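Local coordinates for S-M checkpoint control protein rad4 (Schizosaccharomyces pombe, PDB 4BMD) that acts as a phosphorylation-dependent adaptor essential for DNA replication and for the checkpoint that couples S and M phases, here represented by its BRCT3 and BRCT4 domains, at residues D90-A95 / G119-H124; T17-E22 / P65-P70. All blocks are in the same frame, centred on the assembly; numbering follows the deposited sequence.

The two contacts follow one another along the chain, with centres about 20 Å apart and nearest atoms about 8 Å apart. Contact 1, close to the middle of the molecule and partly buried, joins different domains: the loop 90-95 that follows helix 74-82 of BRCT3 meets the start of helix 119-131 of BRCT4. Contact 2 lies within BRCT3 at its surface, about 19 Å from the centre of the chain, and ties the end of strand 17-20 to the loop leading into strand 71-73. Their chemistry differs accordingly: histidines, a glutamate and a leucine at the domain junction, against aromatic rings and a proline at the periphery.

Contact 1 (D90-A95 / G119-H124); sequences DEHALA and GEELSH
His92 reaches from the loop 90-95 toward the first turns of helix 119-131, where it meets Glu121. Its CB points at the helix, and with CG anti to the backbone N (chi1 -159°) the ring is carried out from the loop. His92 ND1 turns back to its own segment, accepting a 3.1 Å hydrogen bond from Leu94 N; the bond is fairly straight (160° at the hydrogen), although the donor sits somewhat out of the ring plane, and it limits rotation of the imidazole. CE1 runs close to CB of the same leucine. At the tip, His92 NE2 lies 3.6 Å from Glu121 OE2 and 4.0 Å from Glu121 CG. The oxygen comes in at the ring edge on an extended glutamate chain, and the carboxylate is turned 70° from the imidazole plane. With ND1 used as an acceptor, a proton on NE2 would be expected, so the nearby carboxylate is probably electrostatically favourable. Beside this pair Leu94 presents one methyl to the helix: Leu94 CD1 packs at 4.1 Å from His124 CB. The imidazole of His124 leads off toward helix 74-82, stacking on Trp75 and bonding through NE2 to Glu78 OE1, while Trp180 of helix 177-185 sets its ring edge-to-face with His92. A bound MES molecule, probably from crystallisation, accepts a hydrogen bond from Ala93 N. Polar and apolar contacts thus join BRCT3 to BRCT4 across the interface of a tandem BRCT pair.

Contact 2 (T17-E22 / P65-P70); sequences TFYLYE and PIFSFP
Tyr19 and Tyr21, two residues apart, both hold CG anti to the backbone N (chi1 171° and 178°), which sends their rings toward the loop 65-70; Phe67 answers with CG beside its backbone N, bringing its ring up against both tyrosines. The edge of Phe67 stands against one face of Tyr21 in a T-shaped stack, centroids 5.4 Å apart and planes at 80°. Phe67 CZ makes the touch, 3.9 Å from Tyr21 CG and thus toward the rim of the tyrosine ring. The neighbouring CE1 of Phe67 lies 3.9 Å from Tyr19 CE2, where the two side chains cross at about a right angle. Glu22 CG lies over the opposite face of Tyr21, also near the rim. Pro65 packs obliquely against the hydroxyl end of Tyr21, with Pro65 CD 3.3 Å from Tyr21 OH and 3.6 Å from Tyr21 CZ. An alanine at Tyr21 would remove the ring, and Phe67 would probably lose its stacking face and Pro65 its packing partner, leaving this part of the loop freer to move. Underneath, Phe67 rests on Val53 and Tyr21 on Ile55 of strand 52-55. The contact thus spans strand 52-55, which lies between strands 17-20 and 71-73 in the parallel 2-1-3-4 sheet of a BRCT domain.

Contact 1 (D90-A95 / G119-H124)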
loop_
_atom_site.group_PDB
_atom_site.type_symbol
_atom_site.label_atom_id
_atom_site.label_comp_id
_atom_site.label_asym_id
_atom_site.label_seq_id
_atom_site.Cartn_x
_atom_site.Cartn_y
_atom_site.Cartn_z
ATOM N N ASP A 90 5.704 -11.023 2.334
ATOM C CA ASP A 90 6.608 -10.131 1.614
ATOM C C ASP A 90 6.245 -9.966 0.138
ATOM O O ASP A 90 6.955 -9.294 -0.610
ATOM C CB ASP A 90 8.053 -10.619 1.745
ATOM C CG ASP A 90 8.554 -10.574 3.175
ATOM O OD1 ASP A 90 8.140 -9.665 3.923
ATOM O OD2 ASP A 90 9.363 -11.449 3.553
ATOM N N GLU A 91 5.136 -10.570 -0.276
ATOM C CA GLU A 91 4.736 -10.540 -1.680
ATOM C C GLU A 91 4.329 -9.147 -2.159
ATOM O O GLU A 91 4.439 -8.838 -3.346
ATOM C CB GLU A 91 3.614 -11.546 -1.950
ATOM C CG GLU A 91 4.022 -12.995 -1.730
ATOM C CD GLU A 91 3.005 -13.976 -2.278
ATOM O OE1 GLU A 91 2.198 -13.577 -3.144
ATOM O OE2 GLU A 91 3.010 -15.146 -1.842
ATOM N N HIS A 92 3.859 -8.308 -1.240
ATOM C CA HIS A 92 3.486 -6.941 -1.593
ATOM C C HIS A 92 3.883 -5.940 -0.510
ATOM O O HIS A 92 3.610 -6.145 0.673
ATOM C CB HIS A 92 1.991 -6.838 -1.895
ATOM C CG HIS A 92 1.628 -5.650 -2.729
ATOM N ND1 HIS A 92 1.507 -4.380 -2.206
ATOM C CD2 HIS A 92 1.371 -5.536 -4.054
ATOM C CE1 HIS A 92 1.187 -3.538 -3.172
ATOM N NE2 HIS A 92 1.099 -4.214 -4.303
ATOM N N ALA A 93 4.519 -4.851 -0.931
ATOM C CA ALA A 93 5.073 -3.863 -0.010
ATOM C C ALA A 93 4.016 -3.139 0.823
ATOM O O ALA A 93 4.306 -2.652 1.915
ATOM C CB ALA A 93 5.926 -2.856 -0.772
ATOM N N LEU A 94 2.794 -3.067 0.305
ATOM C CA LEU A 94 1.720 -2.361 0.997
ATOM C C LEU A 94 0.995 -3.252 2.004
ATOM O O LEU A 94 0.181 -2.773 2.792
ATOM C CB LEU A 94 0.721 -1.780 -0.008
ATOM C CG LEU A 94 1.251 -0.683 -0.936
ATOM C CD1 LEU A 94 0.166 -0.213 -1.890
ATOM C CD2 LEU A 94 1.798 0.484 -0.131
ATOM N N ALA A 95 1.294 -4.547 1.975
ATOM C CA ALA A 95 0.656 -5.496 2.881
ATOM C C ALA A 95 1.403 -5.575 4.210
ATOM O O ALA A 95 0.951 -6.226 5.152
ATOM C CB ALA A 95 0.563 -6.869 2.233
ATOM N N GLY A 119 -8.090 -2.289 -9.730
ATOM C CA GLY A 119 -8.658 -3.023 -8.613
ATOM C C GLY A 119 -8.174 -2.615 -7.236
ATOM O O GLY A 119 -8.128 -1.431 -6.904
ATOM N N GLU A 120 -7.815 -3.612 -6.434
ATOM C CA GLU A 120 -7.414 -3.387 -5.050
ATOM C C GLU A 120 -6.061 -2.691 -4.938
ATOM O O GLU A 120 -5.823 -1.936 -3.995
ATOM C CB GLU A 120 -7.401 -4.710 -4.273
ATOM C CG GLU A 120 -6.533 -5.805 -4.887
ATOM C CD GLU A 120 -5.076 -5.712 -4.473
ATOM O OE1 GLU A 120 -4.792 -5.105 -3.417
ATOM O OE2 GLU A 120 -4.213 -6.248 -5.200
ATOM N N GLU A 121 -5.179 -2.950 -5.899
ATOM C CA GLU A 121 -3.848 -2.357 -5.874
ATOM C C GLU A 121 -3.936 -0.848 -6.055
ATOM O O GLU A 121 -3.245 -0.093 -5.373
ATOM C CB GLU A 121 -2.948 -2.968 -6.950
ATOM C CG GLU A 121 -1.491 -2.540 -6.833
ATOM C CD GLU A 121 -0.615 -3.124 -7.922
ATOM O OE1 GLU A 121 -1.155 -3.509 -8.981
ATOM O OE2 GLU A 121 0.615 -3.198 -7.716
ATOM N N LEU A 122 -4.799 -0.417 -6.972
ATOM C CA LEU A 122 -5.027 1.004 -7.209
ATOM C C LEU A 122 -5.604 1.677 -5.971
ATOM O O LEU A 122 -5.165 2.759 -5.581
ATOM C CB LEU A 122 -5.975 1.203 -8.393
ATOM C CG LEU A 122 -6.476 2.631 -8.623
ATOM C CD1 LEU A 122 -5.318 3.580 -8.891
ATOM C CD2 LEU A 122 -7.477 2.667 -9.765
ATOM N N SER A 123 -6.587 1.025 -5.358
ATOM C CA SER A 123 -7.250 1.558 -4.174
ATOM C C SER A 123 -6.279 1.715 -3.006
ATOM O O SER A 123 -6.261 2.750 -2.341
ATOM C CB SER A 123 -8.419 0.660 -3.768
ATOM O OG SER A 123 -9.094 1.185 -2.638
ATOM N N HIS A 124 -5.474 0.686 -2.766
ATOM C CA HIS A 124 -4.488 0.716 -1.692
ATOM C C HIS A 124 -3.388 1.736 -1.966
ATOM O O HIS A 124 -2.883 2.381 -1.046
ATOM C CB HIS A 124 -3.876 -0.670 -1.485
ATOM C CG HIS A 124 -4.827 -1.671 -0.905
ATOM N ND1 HIS A 124 -4.706 -3.026 -1.123
ATOM C CD2 HIS A 124 -5.911 -1.512 -0.110
ATOM C CE1 HIS A 124 -5.679 -3.660 -0.491
ATOM N NE2 HIS A 124 -6.424 -2.764 0.132
#

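Contact 2 (T17-E22 / P65-P70)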
loop_
_atom_site.group_PDB
_atom_site.type_symbol
_atom_site.label_atom_id
_atom_site.label_comp_id
_atom_site.label_asym_id
_atom_site.label_seq_id
_atom_site.Cartn_x
_atom_site.Cartn_y
_atom_site.Cartn_z
ATOM N N THR A 17 -5.069 -18.172 13.604
ATOM C CA THR A 17 -5.398 -17.264 14.696
ATOM C C THR A 17 -4.699 -15.924 14.493
ATOM O O THR A 17 -3.500 -15.875 14.206
ATOM C CB THR A 17 -5.001 -17.850 16.062
ATOM O OG1 THR A 17 -5.483 -19.196 16.165
ATOM C CG2 THR A 17 -5.588 -17.017 17.192
ATOM N N PHE A 18 -5.452 -14.840 14.639
ATOM C CA PHE A 18 -4.926 -13.505 14.390
ATOM C C PHE A 18 -4.871 -12.656 15.656
ATOM O O PHE A 18 -5.704 -12.795 16.550
ATOM C CB PHE A 18 -5.763 -12.793 13.322
ATOM C CG PHE A 18 -5.716 -13.456 11.975
ATOM C CD1 PHE A 18 -6.612 -14.461 11.650
ATOM C CD2 PHE A 18 -4.775 -13.073 11.033
ATOM C CE1 PHE A 18 -6.571 -15.073 10.412
ATOM C CE2 PHE A 18 -4.729 -13.682 9.793
ATOM C CZ PHE A 18 -5.628 -14.684 9.482
ATOM N N TYR A 19 -3.877 -11.777 15.715
ATOM C CA TYR A 19 -3.711 -10.855 16.830
ATOM C C TYR A 19 -3.777 -9.421 16.312
ATOM O O TYR A 19 -2.893 -8.976 15.581
ATOM C CB TYR A 19 -2.375 -11.116 17.529
ATOM C CG TYR A 19 -1.983 -10.094 18.575
ATOM C CD1 TYR A 19 -2.412 -10.216 19.889
ATOM C CD2 TYR A 19 -1.159 -9.020 18.252
ATOM C CE1 TYR A 19 -2.046 -9.289 20.850
ATOM C CE2 TYR A 19 -0.789 -8.090 19.204
ATOM C CZ TYR A 19 -1.235 -8.228 20.501
ATOM O OH TYR A 19 -0.864 -7.303 21.452
ATOM N N LEU A 20 -4.832 -8.705 16.690
ATOM C CA LEU A 20 -5.043 -7.341 16.218
ATOM C C LEU A 20 -4.423 -6.333 17.180
ATOM O O LEU A 20 -4.774 -6.290 18.358
ATOM C CB LEU A 20 -6.538 -7.063 16.052
ATOM C CG LEU A 20 -7.343 -8.148 15.331
ATOM C CD1 LEU A 20 -8.802 -7.737 15.205
ATOM C CD2 LEU A 20 -6.748 -8.460 13.965
ATOM N N TYR A 21 -3.506 -5.517 16.669
ATOM C CA TYR A 21 -2.741 -4.604 17.513
ATOM C C TYR A 21 -3.121 -3.137 17.326
ATOM O O TYR A 21 -3.045 -2.606 16.221
ATOM C CB TYR A 21 -1.243 -4.789 17.262
ATOM C CG TYR A 21 -0.364 -3.859 18.065
ATOM C CD1 TYR A 21 -0.106 -4.103 19.409
ATOM C CD2 TYR A 21 0.218 -2.743 17.476
ATOM C CE1 TYR A 21 0.702 -3.257 20.146
ATOM C CE2 TYR A 21 1.030 -1.893 18.204
ATOM C CZ TYR A 21 1.267 -2.154 19.538
ATOM O OH TYR A 21 2.073 -1.309 20.267
ATOM N N GLU A 22 -3.524 -2.498 18.422
ATOM C CA GLU A 22 -3.823 -1.064 18.454
ATOM C C GLU A 22 -4.823 -0.582 17.405
ATOM O O GLU A 22 -4.678 0.511 16.859
ATOM C CB GLU A 22 -2.536 -0.238 18.373
ATOM C CG GLU A 22 -1.684 -0.297 19.629
ATOM C CD GLU A 22 -2.413 0.216 20.854
ATOM O OE1 GLU A 22 -2.668 1.437 20.929
ATOM O OE2 GLU A 22 -2.734 -0.602 21.742
ATOM N N PRO A 65 6.230 -2.170 18.359
ATOM C CA PRO A 65 7.022 -3.037 19.234
ATOM C C PRO A 65 7.609 -4.203 18.449
ATOM O O PRO A 65 7.337 -4.340 17.257
ATOM C CB PRO A 65 5.990 -3.551 20.239
ATOM C CG PRO A 65 4.699 -3.499 19.506
ATOM C CD PRO A 65 4.786 -2.282 18.630
ATOM N N ILE A 66 8.405 -5.031 19.115
ATOM C CA ILE A 66 8.991 -6.198 18.471
ATOM C C ILE A 66 8.012 -7.367 18.499
ATOM O O ILE A 66 7.476 -7.714 19.550
ATOM C CB ILE A 66 10.303 -6.620 19.155
ATOM C CG1 ILE A 66 11.261 -5.431 19.255
ATOM C CG2 ILE A 66 10.950 -7.775 18.404
ATOM C CD1 ILE A 66 12.552 -5.743 19.984
ATOM N N PHE A 67 7.775 -7.965 17.337
ATOM C CA PHE A 67 6.893 -9.119 17.245
ATOM C C PHE A 67 7.656 -10.362 16.802
ATOM O O PHE A 67 8.377 -10.336 15.805
ATOM C CB PHE A 67 5.738 -8.851 16.275
ATOM C CG PHE A 67 4.743 -7.842 16.775
ATOM C CD1 PHE A 67 3.807 -8.188 17.735
ATOM C CD2 PHE A 67 4.737 -6.550 16.277
ATOM C CE1 PHE A 67 2.888 -7.263 18.194
ATOM C CE2 PHE A 67 3.820 -5.620 16.730
ATOM C CZ PHE A 67 2.895 -5.978 17.690
ATOM N N SER A 68 7.492 -11.449 17.549
ATOM C CA SER A 68 8.114 -12.717 17.194
ATOM C C SER A 68 7.189 -13.521 16.286
ATOM O O SER A 68 7.188 -14.751 16.312
ATOM C CB SER A 68 8.458 -13.517 18.451
ATOM O OG SER A 68 9.351 -12.795 19.283
ATOM N N PHE A 69 6.404 -12.807 15.486
ATOM C CA PHE A 69 5.449 -13.413 14.572
ATOM C C PHE A 69 5.497 -12.662 13.249
ATOM O O PHE A 69 5.919 -11.507 13.211
ATOM C CB PHE A 69 4.038 -13.326 15.155
ATOM C CG PHE A 69 3.912 -13.910 16.531
ATOM C CD1 PHE A 69 3.610 -15.249 16.703
ATOM C CD2 PHE A 69 4.092 -13.119 17.655
ATOM C CE1 PHE A 69 3.494 -15.790 17.966
ATOM C CE2 PHE A 69 3.978 -13.655 18.923
ATOM C CZ PHE A 69 3.677 -14.992 19.079
ATOM N N PRO A 70 5.077 -13.317 12.154
ATOM C CA PRO A 70 4.966 -12.593 10.884
ATOM C C PRO A 70 3.966 -11.449 11.008
ATOM O O PRO A 70 2.830 -11.657 11.437
ATOM C CB PRO A 70 4.457 -13.659 9.906
ATOM C CG PRO A 70 3.926 -14.759 10.757
ATOM C CD PRO A 70 4.736 -14.741 12.011
#